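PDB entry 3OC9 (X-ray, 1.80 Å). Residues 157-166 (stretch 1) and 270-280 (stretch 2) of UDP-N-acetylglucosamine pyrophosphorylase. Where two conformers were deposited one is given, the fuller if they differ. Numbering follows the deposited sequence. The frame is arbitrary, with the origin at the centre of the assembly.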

# COMPACT_ATOMS: atom_id res chain seq x y z
N HIS A 157 -4.22 11.50 -3.66
CA HIS A 157 -2.94 10.75 -3.59
C HIS A 157 -1.92 11.11 -4.70
O HIS A 157 -0.72 10.85 -4.56
CB HIS A 157 -3.12 9.22 -3.45
CG HIS A 157 -4.12 8.61 -4.39
ND1 HIS A 157 -4.20 8.93 -5.73
CD2 HIS A 157 -5.07 7.67 -4.17
CE1 HIS A 157 -5.16 8.22 -6.30
NE2 HIS A 157 -5.71 7.45 -5.37
N GLY A 158 -2.41 11.73 -5.77
CA GLY A 158 -1.54 12.28 -6.83
C GLY A 158 -0.64 13.42 -6.35
O GLY A 158 0.36 13.74 -6.98
N GLY A 159 -0.99 14.04 -5.22
CA GLY A 159 -0.14 15.08 -4.61
C GLY A 159 1.22 14.59 -4.09
O GLY A 159 2.09 15.42 -3.73
N LEU A 160 1.40 13.26 -4.04
CA LEU A 160 2.68 12.65 -3.63
C LEU A 160 3.90 13.23 -4.35
O LEU A 160 4.89 13.61 -3.69
CB LEU A 160 2.65 11.11 -3.81
CG LEU A 160 3.96 10.33 -3.54
CD1 LEU A 160 4.38 10.39 -2.06
CD2 LEU A 160 3.78 8.85 -3.93
N PHE A 161 3.86 13.30 -5.68
CA PHE A 161 5.10 13.59 -6.43
C PHE A 161 5.64 15.02 -6.20
O PHE A 161 6.84 15.18 -5.92
CB PHE A 161 4.95 13.20 -7.92
CG PHE A 161 4.47 11.76 -8.13
CD1 PHE A 161 5.32 10.67 -7.83
CD2 PHE A 161 3.20 11.52 -8.61
CE1 PHE A 161 4.88 9.35 -8.01
CE2 PHE A 161 2.74 10.18 -8.79
CZ PHE A 161 3.59 9.10 -8.48
N LYS A 162 4.77 16.04 -6.26
CA LYS A 162 5.17 17.42 -5.95
C LYS A 162 5.61 17.57 -4.48
O LYS A 162 6.60 18.28 -4.17
CB LYS A 162 4.03 18.40 -6.29
CG LYS A 162 4.37 19.89 -6.08
CD LYS A 162 5.51 20.36 -6.96
CE LYS A 162 5.64 21.88 -6.92
NZ LYS A 162 7.00 22.35 -7.33
N ALA A 163 4.90 16.90 -3.57
CA ALA A 163 5.25 16.93 -2.13
C ALA A 163 6.64 16.37 -1.81
O ALA A 163 7.34 16.91 -0.93
CB ALA A 163 4.17 16.22 -1.28
N LEU A 164 7.05 15.30 -2.50
CA LEU A 164 8.43 14.77 -2.34
C LEU A 164 9.50 15.81 -2.74
O LEU A 164 10.51 15.97 -2.04
CB LEU A 164 8.64 13.45 -3.13
CG LEU A 164 7.85 12.20 -2.70
CD1 LEU A 164 8.05 11.10 -3.75
CD2 LEU A 164 8.26 11.64 -1.31
N LYS A 165 9.28 16.51 -3.85
CA LYS A 165 10.23 17.56 -4.29
C LYS A 165 10.28 18.75 -3.31
O LYS A 165 11.37 19.16 -2.86
CB LYS A 165 9.91 18.04 -5.72
CG LYS A 165 10.92 19.10 -6.23
CD LYS A 165 10.57 19.62 -7.63
CE LYS A 165 11.41 20.87 -7.95
NZ LYS A 165 10.83 21.67 -9.06
N ASP A 166 9.10 19.28 -2.97
CA ASP A 166 8.96 20.49 -2.14
C ASP A 166 9.50 20.35 -0.71
O ASP A 166 9.98 21.33 -0.13
CB ASP A 166 7.48 20.93 -2.09
CG ASP A 166 6.98 21.54 -3.40
OD1 ASP A 166 7.78 21.79 -4.32
OD2 ASP A 166 5.75 21.75 -3.51
N PHE A 270 12.89 8.36 -12.15
CA PHE A 270 11.48 8.51 -12.57
C PHE A 270 10.71 9.48 -11.64
O PHE A 270 9.94 10.33 -12.13
CB PHE A 270 10.72 7.17 -12.76
CG PHE A 270 9.27 7.37 -13.21
CD1 PHE A 270 8.23 7.32 -12.29
CD2 PHE A 270 8.97 7.71 -14.54
CE1 PHE A 270 6.90 7.57 -12.69
CE2 PHE A 270 7.65 7.96 -14.95
CZ PHE A 270 6.61 7.88 -14.03
N LEU A 271 10.91 9.36 -10.32
CA LEU A 271 10.29 10.28 -9.36
C LEU A 271 10.67 11.75 -9.65
O LEU A 271 9.84 12.66 -9.52
CB LEU A 271 10.64 9.91 -7.89
CG LEU A 271 10.08 8.58 -7.34
CD1 LEU A 271 10.62 8.33 -5.94
CD2 LEU A 271 8.55 8.54 -7.34
N GLU A 272 11.91 11.98 -10.08
CA GLU A 272 12.34 13.34 -10.51
C GLU A 272 11.53 13.88 -11.70
O GLU A 272 11.11 15.06 -11.69
CB GLU A 272 13.87 13.41 -10.73
CG GLU A 272 14.67 13.23 -9.42
CD GLU A 272 16.17 13.06 -9.61
OE1 GLU A 272 16.61 12.31 -10.52
OE2 GLU A 272 16.93 13.65 -8.81
N LYS A 273 11.27 13.01 -12.70
CA LYS A 273 10.40 13.38 -13.85
C LYS A 273 8.95 13.62 -13.43
O LYS A 273 8.33 14.60 -13.85
CB LYS A 273 10.43 12.32 -14.97
CG LYS A 273 11.79 12.06 -15.58
CD LYS A 273 11.68 11.10 -16.79
CE LYS A 273 13.00 10.98 -17.56
NZ LYS A 273 14.14 10.51 -16.69
N ALA A 274 8.42 12.73 -12.58
CA ALA A 274 7.03 12.81 -12.13
C ALA A 274 6.69 14.11 -11.39
O ALA A 274 5.57 14.64 -11.51
CB ALA A 274 6.68 11.58 -11.26
N ALA A 275 7.66 14.64 -10.65
CA ALA A 275 7.47 15.88 -9.86
C ALA A 275 7.16 17.11 -10.73
O ALA A 275 6.56 18.06 -10.24
CB ALA A 275 8.69 16.15 -8.94
N GLU A 276 7.53 17.07 -12.01
CA GLU A 276 7.32 18.18 -12.95
C GLU A 276 6.05 18.05 -13.81
O GLU A 276 5.71 18.97 -14.55
CB GLU A 276 8.54 18.31 -13.87
CG GLU A 276 9.88 18.34 -13.12
CD GLU A 276 10.07 19.62 -12.31
OE1 GLU A 276 9.64 20.69 -12.78
OE2 GLU A 276 10.67 19.55 -11.21
N TYR A 277 5.34 16.92 -13.69
CA TYR A 277 4.20 16.56 -14.55
C TYR A 277 2.88 17.11 -14.02
O TYR A 277 2.54 16.93 -12.84
CB TYR A 277 4.15 15.02 -14.67
CG TYR A 277 3.18 14.44 -15.71
CD1 TYR A 277 3.53 14.37 -17.06
CD2 TYR A 277 1.94 13.92 -15.32
CE1 TYR A 277 2.66 13.81 -18.02
CE2 TYR A 277 1.05 13.35 -16.27
CZ TYR A 277 1.43 13.30 -17.61
OH TYR A 277 0.57 12.75 -18.55
N GLN A 278 2.12 17.80 -14.89
CA GLN A 278 0.80 18.33 -14.53
C GLN A 278 -0.31 17.27 -14.67
O GLN A 278 -0.68 16.88 -15.80
CB GLN A 278 0.46 19.57 -15.39
N LEU A 279 -0.83 16.80 -13.53
CA LEU A 279 -1.90 15.78 -13.48
C LEU A 279 -3.32 16.36 -13.72
O LEU A 279 -3.59 17.51 -13.34
CB LEU A 279 -1.84 15.02 -12.13
CG LEU A 279 -0.57 14.18 -11.87
CD1 LEU A 279 -0.45 13.78 -10.38
CD2 LEU A 279 -0.53 12.92 -12.73
N PRO A 280 -4.22 15.59 -14.37
CA PRO A 280 -5.59 16.08 -14.63
C PRO A 280 -6.48 16.11 -13.37
O PRO A 280 -6.31 15.27 -12.47
CB PRO A 280 -6.12 15.10 -15.68
CG PRO A 280 -5.36 13.82 -15.42
CD PRO A 280 -3.99 14.25 -14.96
O HOH W 1 8.38 12.73 -7.07

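Two helices meet steeply here, the one through Phe161 and Lys165 and the one through Leu271, their axes 9.1 Å apart at closest approach and 104° between their directions, so contact is concentrated at one crossing and then continues along stretch 2 to Leu279. Leu271 opens it. Its CA-to-CB bond points sideways, yet the m,t rotamer carries its methyls inward: Leu271 CD2 lies 3.8 Å from Phe161 CE1, at the edge of the ring, and Leu271 CD1 sits 4.4 Å from Leu164 CD1, apolar side chains packing together out of water. Its backbone works too, for one water donates to both Leu271 O (2.9 Å from the water O) and Phe161 O (3.1 Å), bridging two carbonyls that cannot bond each other.

Ala274 takes the ring face: its CB stands 4.1 Å from the Phe161 centroid, a CH-pi contact. Small alanines suit the closest backbone approach, Ala275 CA to Phe161 CA 4.8 Å; Ala275 CB rests 3.7 Å from Phe161 O and 3.9 Å from Lys165 CB. Within the type I turn from Ala274 to Tyr277, the CA-to-CB bond of Glu276 points away, but the end of its side chain comes nearer, and Glu276 OE2 receives a 3.0 Å salt-bridging hydrogen bond from NZ of the extended Lys165. Finally Leu279 CD1 reaches Gly158 O at 3.5 Å; an ideal CB on that glycine would lie just 3.2 Å from Leu279 CD1.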